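Local coordinates for protein phosphoserine aminotransferase (Bacillus circulans, PDB 2C0R) that catalyses, with pyridoxal 5'-phosphate as cofactor, the reversible transamination between 3-phosphohydroxypyruvate and phosphoserine in the biosynthesis of serine, at residues Tyr6-Gly11 and Glu348-Phe353; Pro16-Glu21 and Leu252-Glu257; Gln24-Asp29 and Gly244-Asn249; Ile84-Leu89 and Lys219-Met224; Phe302-Ala305 and Leu309-Glu312. The protein carries 1 engineered substitution. All blocks are in the same frame, centred on the assembly; numbering follows the deposited sequence.

Contact 1 (Tyr6-Gly11 and Glu348-Phe353)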
# COMPACT_ATOMS: atom_id res chain seq x y z
N TYR A 6 -5.50 -3.96 -26.01
CA TYR A 6 -4.29 -3.25 -26.36
C TYR A 6 -4.13 -2.14 -25.33
O TYR A 6 -4.64 -1.03 -25.50
CB TYR A 6 -4.42 -2.64 -27.74
CG TYR A 6 -4.55 -3.67 -28.84
CD1 TYR A 6 -5.51 -3.44 -29.83
CD2 TYR A 6 -3.73 -4.79 -28.91
CE1 TYR A 6 -5.69 -4.32 -30.87
CE2 TYR A 6 -3.91 -5.68 -29.96
CZ TYR A 6 -4.88 -5.44 -30.92
OH TYR A 6 -5.04 -6.33 -31.97
N ASN A 7 -3.44 -2.50 -24.25
CA ASN A 7 -3.42 -1.67 -23.05
C ASN A 7 -2.24 -0.73 -23.02
O ASN A 7 -1.12 -1.21 -22.83
CB ASN A 7 -3.36 -2.60 -21.84
CG ASN A 7 -3.50 -1.83 -20.53
OD1 ASN A 7 -3.68 -0.61 -20.57
ND2 ASN A 7 -3.38 -2.58 -19.43
N PHE A 8 -2.52 0.56 -23.24
CA PHE A 8 -1.51 1.61 -23.19
C PHE A 8 -1.69 2.50 -21.96
O PHE A 8 -1.20 3.62 -21.94
CB PHE A 8 -1.57 2.45 -24.47
CG PHE A 8 -0.99 1.68 -25.65
CD1 PHE A 8 -1.86 0.96 -26.44
CD2 PHE A 8 0.36 1.70 -25.95
CE1 PHE A 8 -1.38 0.25 -27.52
CE2 PHE A 8 0.87 0.98 -27.03
CZ PHE A 8 -0.02 0.26 -27.83
N ASN A 9 -2.31 1.99 -20.91
CA ASN A 9 -2.47 2.72 -19.69
C ASN A 9 -1.10 3.13 -19.12
O ASN A 9 -0.10 2.40 -19.23
CB ASN A 9 -3.13 1.84 -18.63
CG ASN A 9 -4.64 1.82 -18.72
OD1 ASN A 9 -5.28 0.83 -18.36
ND2 ASN A 9 -5.22 2.92 -19.15
N ALA A 10 -1.12 4.29 -18.48
CA ALA A 10 0.09 4.97 -18.01
C ALA A 10 0.41 4.60 -16.57
O ALA A 10 1.46 5.00 -16.11
CB ALA A 10 -0.09 6.49 -18.12
N GLY A 11 -0.43 3.86 -15.84
CA GLY A 11 -0.10 3.67 -14.41
C GLY A 11 -1.38 3.59 -13.59
O GLY A 11 -2.00 4.67 -13.55
N GLU A 348 2.28 -2.71 -32.70
CA GLU A 348 1.94 -2.89 -34.14
C GLU A 348 0.50 -2.55 -34.40
O GLU A 348 0.15 -1.89 -35.39
CB GLU A 348 2.17 -4.35 -34.52
CG GLU A 348 3.62 -4.76 -34.59
CD GLU A 348 3.72 -6.24 -34.97
OE1 GLU A 348 3.21 -7.06 -34.18
OE2 GLU A 348 4.31 -6.56 -36.02
N ALA A 349 -0.38 -2.98 -33.49
CA ALA A 349 -1.78 -2.63 -33.66
C ALA A 349 -2.00 -1.14 -33.60
O ALA A 349 -2.74 -0.57 -34.41
CB ALA A 349 -2.63 -3.37 -32.63
N LEU A 350 -1.32 -0.46 -32.67
CA LEU A 350 -1.47 0.98 -32.55
C LEU A 350 -1.04 1.69 -33.82
O LEU A 350 -1.71 2.61 -34.34
CB LEU A 350 -0.64 1.48 -31.34
CG LEU A 350 -0.59 3.01 -31.24
CD1 LEU A 350 -1.97 3.60 -31.09
CD2 LEU A 350 0.36 3.42 -30.10
N VAL A 351 0.10 1.28 -34.38
CA VAL A 351 0.61 1.95 -35.58
C VAL A 351 -0.34 1.73 -36.73
O VAL A 351 -0.53 2.63 -37.56
CB VAL A 351 2.03 1.40 -35.88
CG1 VAL A 351 2.45 1.69 -37.32
CG2 VAL A 351 2.99 1.99 -34.85
N GLN A 352 -0.94 0.54 -36.81
CA GLN A 352 -1.93 0.26 -37.87
C GLN A 352 -3.12 1.18 -37.69
O GLN A 352 -3.57 1.79 -38.67
CB GLN A 352 -2.34 -1.20 -37.81
CG GLN A 352 -1.28 -2.24 -38.12
CD GLN A 352 -1.70 -3.69 -37.96
OE1 GLN A 352 -0.82 -4.56 -37.86
NE2 GLN A 352 -2.99 -3.99 -37.95
N PHE A 353 -3.60 1.27 -36.45
CA PHE A 353 -4.71 2.19 -36.17
C PHE A 353 -4.35 3.62 -36.53
O PHE A 353 -5.15 4.34 -37.12
CB PHE A 353 -5.11 2.07 -34.70
CG PHE A 353 -6.16 3.13 -34.36
CD1 PHE A 353 -7.48 2.90 -34.74
CD2 PHE A 353 -5.84 4.31 -33.69
CE1 PHE A 353 -8.46 3.84 -34.48
CE2 PHE A 353 -6.82 5.26 -33.43
CZ PHE A 353 -8.13 5.02 -33.81

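Contact 2 (Pro16-Glu21 and Leu252-Glu257)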
# COMPACT_ATOMS: atom_id res chain seq x y z
N PRO A 16 2.82 -8.64 -17.48
CA PRO A 16 3.03 -9.78 -18.40
C PRO A 16 1.89 -10.79 -18.26
O PRO A 16 1.57 -11.17 -17.11
CB PRO A 16 4.34 -10.37 -17.91
CG PRO A 16 5.06 -9.21 -17.27
CD PRO A 16 3.92 -8.52 -16.53
N LEU A 17 1.28 -11.20 -19.36
CA LEU A 17 0.19 -12.19 -19.24
C LEU A 17 0.64 -13.44 -18.48
O LEU A 17 -0.13 -13.99 -17.71
CB LEU A 17 -0.29 -12.60 -20.62
CG LEU A 17 -1.45 -13.58 -20.65
CD1 LEU A 17 -2.61 -13.14 -19.76
CD2 LEU A 17 -1.90 -13.75 -22.10
N GLU A 18 1.89 -13.85 -18.67
CA GLU A 18 2.41 -15.06 -18.00
C GLU A 18 2.42 -14.87 -16.48
O GLU A 18 2.16 -15.78 -15.68
CB GLU A 18 3.84 -15.40 -18.43
CG GLU A 18 4.67 -14.18 -18.79
CD GLU A 18 4.71 -13.77 -20.24
OE1 GLU A 18 3.73 -13.19 -20.77
OE2 GLU A 18 5.77 -13.98 -20.90
N VAL A 19 2.76 -13.67 -16.06
CA VAL A 19 2.77 -13.40 -14.63
C VAL A 19 1.36 -13.44 -14.08
O VAL A 19 1.14 -14.01 -13.00
CB VAL A 19 3.40 -12.02 -14.39
CG1 VAL A 19 3.11 -11.57 -12.97
CG2 VAL A 19 4.89 -12.11 -14.64
N LEU A 20 0.39 -12.85 -14.79
CA LEU A 20 -0.99 -12.90 -14.35
C LEU A 20 -1.44 -14.35 -14.30
O LEU A 20 -2.11 -14.75 -13.38
CB LEU A 20 -1.87 -12.12 -15.29
CG LEU A 20 -1.64 -10.61 -15.33
CD1 LEU A 20 -2.47 -9.99 -16.43
CD2 LEU A 20 -2.02 -9.99 -13.99
N GLU A 21 -1.08 -15.15 -15.29
CA GLU A 21 -1.51 -16.55 -15.31
C GLU A 21 -0.89 -17.33 -14.15
O GLU A 21 -1.55 -18.18 -13.53
CB GLU A 21 -1.16 -17.20 -16.62
CG GLU A 21 -1.97 -16.60 -17.79
CD GLU A 21 -1.51 -17.23 -19.10
OE1 GLU A 21 -0.41 -17.85 -19.12
OE2 GLU A 21 -2.27 -17.09 -20.08
N LEU A 252 9.94 -9.61 -11.57
CA LEU A 252 11.40 -9.64 -11.68
C LEU A 252 11.87 -10.94 -12.31
O LEU A 252 12.81 -10.95 -13.11
CB LEU A 252 12.09 -9.43 -10.32
CG LEU A 252 11.73 -8.12 -9.60
CD1 LEU A 252 12.39 -8.15 -8.24
CD2 LEU A 252 12.16 -6.91 -10.40
N LYS A 253 11.23 -12.05 -11.93
CA LYS A 253 11.54 -13.31 -12.62
C LYS A 253 11.32 -13.19 -14.12
O LYS A 253 12.11 -13.63 -14.92
CB LYS A 253 10.65 -14.41 -12.05
CG LYS A 253 11.04 -14.93 -10.67
CD LYS A 253 9.90 -15.82 -10.14
CE LYS A 253 10.19 -16.22 -8.68
NZ LYS A 253 9.06 -17.05 -8.16
N TRP A 254 10.19 -12.57 -14.49
CA TRP A 254 9.90 -12.43 -15.94
C TRP A 254 10.94 -11.55 -16.61
O TRP A 254 11.36 -11.84 -17.72
CB TRP A 254 8.47 -11.90 -16.05
CG TRP A 254 8.04 -11.50 -17.42
CD1 TRP A 254 7.43 -12.33 -18.36
CD2 TRP A 254 8.16 -10.22 -18.07
NE1 TRP A 254 7.17 -11.62 -19.52
CE2 TRP A 254 7.61 -10.34 -19.36
CE3 TRP A 254 8.68 -8.98 -17.67
CZ2 TRP A 254 7.58 -9.26 -20.24
CZ3 TRP A 254 8.64 -7.91 -18.54
CH2 TRP A 254 8.09 -8.06 -19.82
N ILE A 255 11.39 -10.48 -15.94
CA ILE A 255 12.41 -9.63 -16.61
C ILE A 255 13.65 -10.46 -16.86
O ILE A 255 14.29 -10.36 -17.92
CB ILE A 255 12.72 -8.39 -15.74
CG1 ILE A 255 11.54 -7.44 -15.62
CG2 ILE A 255 13.93 -7.64 -16.32
CD1 ILE A 255 11.70 -6.26 -14.66
N GLU A 256 14.00 -11.28 -15.87
CA GLU A 256 15.20 -12.12 -16.06
C GLU A 256 14.96 -13.02 -17.26
O GLU A 256 15.86 -13.22 -18.09
CB GLU A 256 15.50 -12.89 -14.77
CG GLU A 256 16.61 -13.90 -14.88
CD GLU A 256 18.03 -13.39 -14.85
OE1 GLU A 256 18.90 -14.17 -14.38
OE2 GLU A 256 18.33 -12.26 -15.31
N GLU A 257 13.77 -13.58 -17.38
CA GLU A 257 13.49 -14.50 -18.49
C GLU A 257 13.52 -13.83 -19.85
O GLU A 257 13.66 -14.50 -20.87
CB GLU A 257 12.08 -15.08 -18.38
CG GLU A 257 11.84 -16.05 -17.27
CD GLU A 257 10.35 -16.38 -17.13
OE1 GLU A 257 9.49 -15.64 -17.66
OE2 GLU A 257 10.07 -17.40 -16.48

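Contact 3 (Gln24-Asp29 and Gly244-Asn249)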
# COMPACT_ATOMS: atom_id res chain seq x y z
N GLN A 24 -2.52 -16.17 -10.94
CA GLN A 24 -3.87 -16.69 -10.83
C GLN A 24 -3.89 -18.15 -10.40
O GLN A 24 -4.67 -18.58 -9.56
CB GLN A 24 -4.57 -16.54 -12.22
CG GLN A 24 -5.97 -17.22 -12.17
CD GLN A 24 -6.58 -17.16 -13.58
OE1 GLN A 24 -5.94 -17.59 -14.57
NE2 GLN A 24 -7.75 -16.62 -13.66
N ALA A 25 -2.98 -18.94 -10.97
CA ALA A 25 -3.04 -20.37 -10.70
C ALA A 25 -2.76 -20.70 -9.23
O ALA A 25 -3.33 -21.67 -8.69
CB ALA A 25 -2.06 -21.09 -11.61
N GLU A 26 -1.93 -19.91 -8.56
CA GLU A 26 -1.66 -20.19 -7.14
C GLU A 26 -2.33 -19.20 -6.21
O GLU A 26 -2.03 -19.13 -5.02
CB GLU A 26 -0.17 -20.28 -6.88
CG GLU A 26 0.59 -18.99 -7.06
CD GLU A 26 2.08 -19.14 -6.95
OE1 GLU A 26 2.60 -20.27 -6.75
OE2 GLU A 26 2.82 -18.15 -7.02
N PHE A 27 -3.31 -18.46 -6.64
CA PHE A 27 -3.93 -17.38 -5.87
C PHE A 27 -4.64 -17.91 -4.64
O PHE A 27 -4.61 -17.23 -3.61
CB PHE A 27 -4.95 -16.68 -6.76
CG PHE A 27 -5.50 -15.38 -6.21
CD1 PHE A 27 -4.87 -14.18 -6.48
CD2 PHE A 27 -6.66 -15.34 -5.46
CE1 PHE A 27 -5.34 -12.96 -6.03
CE2 PHE A 27 -7.16 -14.14 -5.00
CZ PHE A 27 -6.53 -12.93 -5.31
N VAL A 28 -5.30 -19.06 -4.80
CA VAL A 28 -6.01 -19.62 -3.66
C VAL A 28 -5.12 -20.43 -2.75
O VAL A 28 -5.23 -20.34 -1.53
CB VAL A 28 -7.21 -20.45 -4.15
CG1 VAL A 28 -7.84 -21.10 -2.94
CG2 VAL A 28 -8.21 -19.56 -4.87
N ASP A 29 -4.28 -21.27 -3.36
CA ASP A 29 -3.43 -22.17 -2.59
C ASP A 29 -1.99 -22.03 -3.07
O ASP A 29 -1.68 -22.52 -4.16
CB ASP A 29 -3.91 -23.60 -2.77
CG ASP A 29 -3.21 -24.57 -1.82
OD1 ASP A 29 -2.22 -24.24 -1.14
OD2 ASP A 29 -3.67 -25.73 -1.75
N GLY A 244 1.52 -7.27 -3.17
CA GLY A 244 2.26 -6.47 -4.15
C GLY A 244 3.70 -6.92 -4.26
O GLY A 244 4.28 -6.95 -5.35
N ILE A 245 4.36 -7.21 -3.12
CA ILE A 245 5.73 -7.62 -3.16
C ILE A 245 5.89 -9.00 -3.80
O ILE A 245 6.82 -9.21 -4.57
CB ILE A 245 6.34 -7.58 -1.75
CG1 ILE A 245 6.43 -6.11 -1.31
CG2 ILE A 245 7.68 -8.25 -1.67
CD1 ILE A 245 6.59 -5.94 0.20
N TYR A 246 4.96 -9.92 -3.51
CA TYR A 246 4.91 -11.19 -4.20
C TYR A 246 4.82 -10.99 -5.72
O TYR A 246 5.49 -11.68 -6.51
CB TYR A 246 3.71 -11.99 -3.67
CG TYR A 246 3.22 -13.05 -4.63
CD1 TYR A 246 3.83 -14.30 -4.72
CD2 TYR A 246 2.10 -12.81 -5.44
CE1 TYR A 246 3.37 -15.24 -5.59
CE2 TYR A 246 1.63 -13.75 -6.31
CZ TYR A 246 2.28 -14.97 -6.38
OH TYR A 246 1.78 -15.89 -7.26
N MET A 247 4.00 -10.04 -6.15
CA MET A 247 3.84 -9.81 -7.60
C MET A 247 5.06 -9.13 -8.19
O MET A 247 5.47 -9.49 -9.31
CB MET A 247 2.63 -8.93 -7.86
CG MET A 247 1.24 -9.51 -7.70
SD MET A 247 0.94 -10.97 -8.73
CE MET A 247 0.68 -10.23 -10.34
N VAL A 248 5.69 -8.21 -7.47
CA VAL A 248 6.99 -7.69 -7.91
C VAL A 248 7.98 -8.83 -8.11
O VAL A 248 8.70 -8.90 -9.12
CB VAL A 248 7.53 -6.64 -6.91
CG1 VAL A 248 8.98 -6.26 -7.22
CG2 VAL A 248 6.63 -5.40 -6.93
N ASN A 249 8.01 -9.76 -7.14
CA ASN A 249 8.94 -10.91 -7.30
C ASN A 249 8.69 -11.64 -8.60
O ASN A 249 9.62 -11.96 -9.34
CB ASN A 249 8.80 -11.81 -6.07
CG ASN A 249 9.96 -12.79 -5.96
OD1 ASN A 249 11.14 -12.46 -6.14
ND2 ASN A 249 9.59 -14.01 -5.62

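Contact 4 (Ile84-Leu89 and Lys219-Met224)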
# COMPACT_ATOMS: atom_id res chain seq x y z
N ILE A 84 11.85 11.86 1.14
CA ILE A 84 13.25 12.21 0.80
C ILE A 84 13.71 13.52 1.47
O ILE A 84 14.69 13.51 2.25
CB ILE A 84 13.37 12.20 -0.75
CG1 ILE A 84 13.29 10.81 -1.33
CG2 ILE A 84 14.63 12.94 -1.22
CD1 ILE A 84 12.80 10.79 -2.76
N PRO A 85 13.07 14.67 1.26
CA PRO A 85 13.53 15.87 1.98
C PRO A 85 13.37 15.71 3.48
O PRO A 85 14.21 16.22 4.26
CB PRO A 85 12.61 16.96 1.44
CG PRO A 85 11.45 16.29 0.79
CD PRO A 85 11.98 14.97 0.32
N MET A 86 12.32 15.05 3.96
CA MET A 86 12.22 14.86 5.43
C MET A 86 13.45 14.17 5.98
O MET A 86 13.88 14.48 7.11
CB MET A 86 10.95 14.07 5.75
CG MET A 86 9.69 14.90 5.59
SD MET A 86 8.18 13.88 5.74
CE MET A 86 7.59 14.58 7.29
N ASN A 87 13.98 13.21 5.24
CA ASN A 87 15.11 12.45 5.79
C ASN A 87 16.45 13.14 5.53
O ASN A 87 17.34 12.95 6.37
CB ASN A 87 15.16 11.03 5.20
CG ASN A 87 14.23 10.10 5.95
OD1 ASN A 87 14.72 9.35 6.79
ND2 ASN A 87 12.93 10.17 5.68
N PHE A 88 16.57 13.88 4.45
CA PHE A 88 17.90 14.39 4.05
C PHE A 88 18.07 15.89 4.06
O PHE A 88 19.20 16.38 4.00
CB PHE A 88 18.18 13.90 2.62
CG PHE A 88 18.14 12.40 2.57
CD1 PHE A 88 17.36 11.81 1.57
CD2 PHE A 88 18.79 11.55 3.46
CE1 PHE A 88 17.24 10.45 1.44
CE2 PHE A 88 18.69 10.18 3.30
CZ PHE A 88 17.91 9.61 2.29
N LEU A 89 16.99 16.66 4.10
CA LEU A 89 17.17 18.11 4.03
C LEU A 89 17.40 18.67 5.43
O LEU A 89 16.45 18.63 6.20
CB LEU A 89 15.91 18.75 3.44
CG LEU A 89 15.94 20.27 3.25
CD1 LEU A 89 17.20 20.66 2.50
CD2 LEU A 89 14.70 20.74 2.49
N LYS A 219 15.55 11.92 14.12
CA LYS A 219 14.76 11.37 15.24
C LYS A 219 13.45 12.07 15.48
O LYS A 219 12.57 11.57 16.19
CB LYS A 219 15.68 11.42 16.47
CG LYS A 219 16.66 10.25 16.41
CD LYS A 219 17.50 10.15 17.67
CE LYS A 219 17.80 8.71 18.04
NZ LYS A 219 17.24 8.27 19.36
N HIS A 220 13.25 13.26 14.89
CA HIS A 220 11.95 13.89 15.10
C HIS A 220 10.86 13.39 14.17
O HIS A 220 9.70 13.71 14.35
CB HIS A 220 12.10 15.40 14.86
CG HIS A 220 12.57 15.71 13.48
ND1 HIS A 220 13.91 15.80 13.17
CD2 HIS A 220 11.90 15.97 12.34
CE1 HIS A 220 14.06 16.09 11.89
NE2 HIS A 220 12.86 16.20 11.38
N LEU A 221 11.21 12.59 13.17
CA LEU A 221 10.31 12.14 12.14
C LEU A 221 9.37 11.03 12.61
O LEU A 221 9.83 10.21 13.41
CB LEU A 221 11.10 11.53 10.97
CG LEU A 221 11.83 12.58 10.11
CD1 LEU A 221 12.59 11.87 9.01
CD2 LEU A 221 10.89 13.62 9.53
N PRO A 222 8.16 10.96 12.05
CA PRO A 222 7.27 9.82 12.27
C PRO A 222 8.09 8.56 11.94
O PRO A 222 8.86 8.54 11.00
CB PRO A 222 6.11 10.03 11.30
CG PRO A 222 6.13 11.52 11.03
CD PRO A 222 7.57 11.94 11.09
N THR A 223 7.88 7.54 12.77
CA THR A 223 8.57 6.27 12.59
C THR A 223 8.47 5.78 11.16
O THR A 223 9.43 5.32 10.56
CB THR A 223 8.00 5.20 13.57
OG1 THR A 223 8.16 5.72 14.89
CG2 THR A 223 8.77 3.88 13.44
N MET A 224 7.24 5.82 10.67
CA MET A 224 7.01 5.27 9.32
C MET A 224 7.60 6.15 8.23
O MET A 224 7.55 5.75 7.07
CB MET A 224 5.49 5.10 9.13
CG MET A 224 4.96 3.99 10.02
SD MET A 224 5.67 2.39 9.70
CE MET A 224 5.08 2.13 8.01
O HOH W 1 12.70 16.63 8.55

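Contact 5 (Phe302-Ala305 and Leu309-Glu312)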
# COMPACT_ATOMS: atom_id res chain seq x y z
N PHE A 302 2.20 12.56 -28.18
CA PHE A 302 2.05 13.17 -29.50
C PHE A 302 0.69 13.87 -29.59
O PHE A 302 -0.19 13.68 -28.76
CB PHE A 302 2.24 12.13 -30.62
CG PHE A 302 1.32 10.93 -30.61
CD1 PHE A 302 0.31 10.86 -31.56
CD2 PHE A 302 1.44 9.92 -29.69
CE1 PHE A 302 -0.54 9.78 -31.59
CE2 PHE A 302 0.58 8.82 -29.72
CZ PHE A 302 -0.42 8.76 -30.69
N ARG A 303 0.61 14.72 -30.64
CA ARG A 303 -0.56 15.54 -30.79
C ARG A 303 -1.07 15.46 -32.23
O ARG A 303 -0.29 15.18 -33.15
CB ARG A 303 -0.28 17.03 -30.55
CG ARG A 303 0.44 17.48 -29.34
CD ARG A 303 0.55 19.00 -29.38
NE ARG A 303 0.86 19.57 -28.10
CZ ARG A 303 0.40 19.50 -26.87
NH1 ARG A 303 -0.63 18.74 -26.50
NH2 ARG A 303 0.99 20.23 -25.92
N LEU A 304 -2.36 15.74 -32.36
CA LEU A 304 -2.94 15.96 -33.69
C LEU A 304 -3.21 17.46 -33.85
O LEU A 304 -2.82 18.23 -32.99
CB LEU A 304 -4.21 15.16 -33.86
CG LEU A 304 -4.03 13.65 -34.06
CD1 LEU A 304 -3.43 12.97 -32.85
CD2 LEU A 304 -5.41 13.08 -34.37
N ALA A 305 -3.87 17.87 -34.92
CA ALA A 305 -3.97 19.28 -35.29
C ALA A 305 -4.92 20.02 -34.36
O ALA A 305 -4.83 21.24 -34.21
CB ALA A 305 -4.45 19.41 -36.72
N LEU A 309 -9.79 16.64 -32.97
CA LEU A 309 -9.29 15.44 -33.64
C LEU A 309 -8.76 14.41 -32.65
O LEU A 309 -8.95 13.21 -32.86
CB LEU A 309 -8.16 15.83 -34.60
CG LEU A 309 -8.53 16.19 -36.06
CD1 LEU A 309 -7.30 16.74 -36.75
CD2 LEU A 309 -9.12 14.98 -36.76
N GLU A 310 -8.10 14.93 -31.60
CA GLU A 310 -7.57 14.06 -30.58
C GLU A 310 -8.70 13.32 -29.87
O GLU A 310 -8.60 12.13 -29.65
CB GLU A 310 -6.77 14.87 -29.53
CG GLU A 310 -5.54 15.43 -30.25
CD GLU A 310 -4.70 16.34 -29.37
OE1 GLU A 310 -5.11 16.80 -28.29
OE2 GLU A 310 -3.56 16.59 -29.76
N LYS A 311 -9.79 14.02 -29.53
CA LYS A 311 -10.93 13.32 -28.95
C LYS A 311 -11.45 12.23 -29.89
O LYS A 311 -11.81 11.12 -29.48
CB LYS A 311 -12.02 14.35 -28.65
CG LYS A 311 -13.41 13.89 -28.99
CD LYS A 311 -13.91 14.37 -30.36
CE LYS A 311 -15.12 13.50 -30.72
NZ LYS A 311 -14.90 12.12 -30.19
N GLU A 312 -11.50 12.54 -31.18
CA GLU A 312 -11.99 11.60 -32.17
C GLU A 312 -11.08 10.38 -32.24
O GLU A 312 -11.55 9.25 -32.30
CB GLU A 312 -12.08 12.28 -33.54
CG GLU A 312 -12.65 11.34 -34.59
CD GLU A 312 -14.16 11.28 -34.50
OE1 GLU A 312 -14.75 12.09 -33.74
OE2 GLU A 312 -14.75 10.43 -35.19
O HOH W 2 -3.01 18.92 -28.39

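Contact 1 (Tyr6-Gly11 and Glu348-Phe353)
Two CH-pi contacts join Tyr6-Gly11 to the C-terminal helix 344-361, each pairing one aromatic ring with one aliphatic side chain. In the first, the CB of Ala349 sits over a face of the Tyr6 ring, 3.6 Å from its centroid and 17° off the normal. It is displaced toward the phenol end, where Tyr6 CZ comes to 3.5 Å from Ala349 CB. In the second, the Leu350 methyl CD2 approaches a face of the Phe8 ring at 4.2 Å from the centroid, less squarely, at 26° off the normal. Purely apolar contact adds to this pair, with Phe8 CZ lying 3.8 Å from Leu350 CB. Leu350 holds CG anti to its backbone N (chi1 173°), and this carries CD2 over the ring.

The hydrogen bonds here do not cross between the segments. Asn7 OD1 accepts from Asn9 N at 3.0 Å, the donor standing above the carbonyl plane, and so closes an Asx turn; Asn7 ND2 bonds to Glu39 O of the second subunit. Strand 6-7 itself pairs in parallel with strand 322-323, and Phe322 touches Tyr6, Phe8, Ala349 and Leu350.

With a serine in place of Tyr6, Ala349 CB is likely to lose the face it rests on, and a gap would open beside the helix. The direct contact between the two segments thus rests on van der Waals and CH-pi contact of rings with aliphatic groups.

Contact 2 (Pro16-Glu21 and Leu252-Glu257)
Trp254 meets three residues of Pro16-Glu21, two at its indole and one at its CB. The apolar share is led by Pro16, whose ring lies on one indole face. Its CG stands over the centre of the bicycle and comes to 3.4 Å from Trp254 CD2, while Pro16 CB is 3.5 Å from the centroid of the five-membered ring and 11° off its normal, a close CH-pi contact. Nearer the backbone, Val19 CG2 packs against Trp254 CB at 3.9 Å. Trp254 keeps CG anti to its backbone N (chi1 172°), and the indole is thereby sent across toward helix 17-25.

The arrangement is a packing of two helices, 17-25 and 242-257, and Pro16 occupies the N-cap position of the first. Its carbonyl O accepts from Leu20 N at 3.1 Å, while its ring is spent on the tryptophan.

Polar contact is confined to the indole edge. Trp254 NE1 gives Glu18 OE2 a weak hydrogen bond of 3.1 Å, bent to 135° at the hydrogen; OE2 lies in the indole plane, but the carboxylate is turned perpendicular to it. The Glu18 chain reaches this edge by bending at chi2. Its stronger partner is Arg258, in a salt bridge to the same OE2. Glu257 OE1, 5.2 Å from Glu18 OE2, is paired with Arg22, an arrangement likely to ease repulsion between the two carboxylates.

Contact 3 (Gln24-Asp29 and Gly244-Asn249)
Glu26 and Tyr246 make the whole of this contact, a single bond between side chains that come from opposite directions. Before it, Gln24 turns to the dimer interface instead: its NE2 bonds to Gln24 O of the second subunit, and its carbonyl O accepts from Phe27 N at 3.2 Å within the segment.

Glu26 follows, directly after Ala25. Its CG lies between the backbone N and the carbonyl carbon (chi1 67°), and from there the chain runs extended to the tyrosine. Tyr246 OH donates to Glu26 OE2, with 2.5 Å between the oxygens. Glu26 OE2 lies at the ring edge, in the ring plane, beside Tyr246 CE1 at 3.3 Å, whereas the carboxylate as a group is tilted 46° from the ring. The tyrosine reaches out with CG anti to its backbone N (chi1 158°); its ring meets that of Phe243, and its side chain touches Ala23.

Beyond Glu26 the chain turns back to the dimer interface. Phe27 meets Phe27 of the second subunit, and Val28 packs on Gln24 of that subunit; within its own chain, Asp29 OD1 accepts from Gly34 N. The bond thus ties helix 242-257 to the chain around Glu26, beside the partner subunit.

So short a separation would be consistent with a strong, charge-assisted bond from phenol to carboxylate, although at this length the exact value deserves caution.

Contact 4 (Ile84-Leu89 and Lys219-Met224)
Leu221 presses its two methyls against the last turn of helix 76-88, and this is the tight side of the contact. Leu221 CD1 comes to 3.5 Å from the carbonyl O of Met86 and 3.8 Å from Asn87 ND2, while Leu221 CD2 lies 3.8 Å from Met86 CB. Leu221 places CG beside its backbone N, anti to the carbonyl carbon (chi1 -73°), and both methyls then face the Met86 carbonyl O from one side. The Met86 chain bends at chi3, leaving Met86 CE 4.1 Å from Leu221 CD2. Leu221 CD1 lies over a face of the Asn87 amide, whose ND2 donates to Leu225 O and Met83 O and whose OD1 accepts from Tyr227 N, so both polar ends are bound to the chain nearby.

The looser side is bridged by water. Exposed His220 has NE2 2.9 Å from a water lying in the plane of its ring, and that water donates to Met86 O at 2.8 Å. One carbonyl is therefore packed by a leucine and also hydrated.

Met86 also packs on Pro222 of the second subunit. The loop that follows strand 205-210 lies across the helix end, while Pro85 and Met86 lean on Ile114 of helix 102-114, and Phe88 touches Tyr145 of strand 143-149.

Contact 5 (Phe302-Ala305 and Leu309-Glu312)
Leu304 and Glu310 bring the backbones to 5.9 Å between their CA atoms, where strand 299-303 ends and helix 307-319 has just begun. Leu304 N donates to Glu310 OE2 at 3.0 Å, with 155° at the hydrogen, and the carboxylate uses its anti lone pair. The extended Glu310 chain slides past Leu304 to get there, with Glu310 CG 3.9 Å from Leu304 CB. Glu310 OE2 also accepts from a water at 2.8 Å; this water receives a weak bond from Arg303 NH1, so arginine and glutamate meet through solvent. On the apolar side, Leu304 CD2 packs on Leu309 CB at 3.9 Å, their side chains crossing at about a right angle, and Ala305 CB touches Leu309 CD1. With an alanine for Glu310, the Leu304 N-H would probably lose its acceptor and the bridging water one of its mates. The arrangement is a tight beta-alpha connection in the C-terminal domain of a fold-type I aminotransferase, fastened by a helix side chain bonded to the backbone just after the strand.

In the fold
Contacts 2 and 3 form one continuous helix pair: they share helices 17-25 and 242-257, their centres are 11 Å apart, and Val19 CG1 touches Met247 CE at 3.8 Å. Contacts 1 and 5 lie on the same side of the chain's centre, centres 15 Å apart, by helix 344-361, which carries one side of contact 1 and touches Leu304. The centre of contact 4 lies about 40 Å from that of contact 1, across the chain's centre. Three contacts skirt the pyridoxal phosphate pocket: side chain to side chain, Phe8 is about 11 Å from Thr153, Pro16 about 11 Å from Gln196 and Met86 about 12 Å from Ser78. Contacts 1 to 4 touch the second subunit.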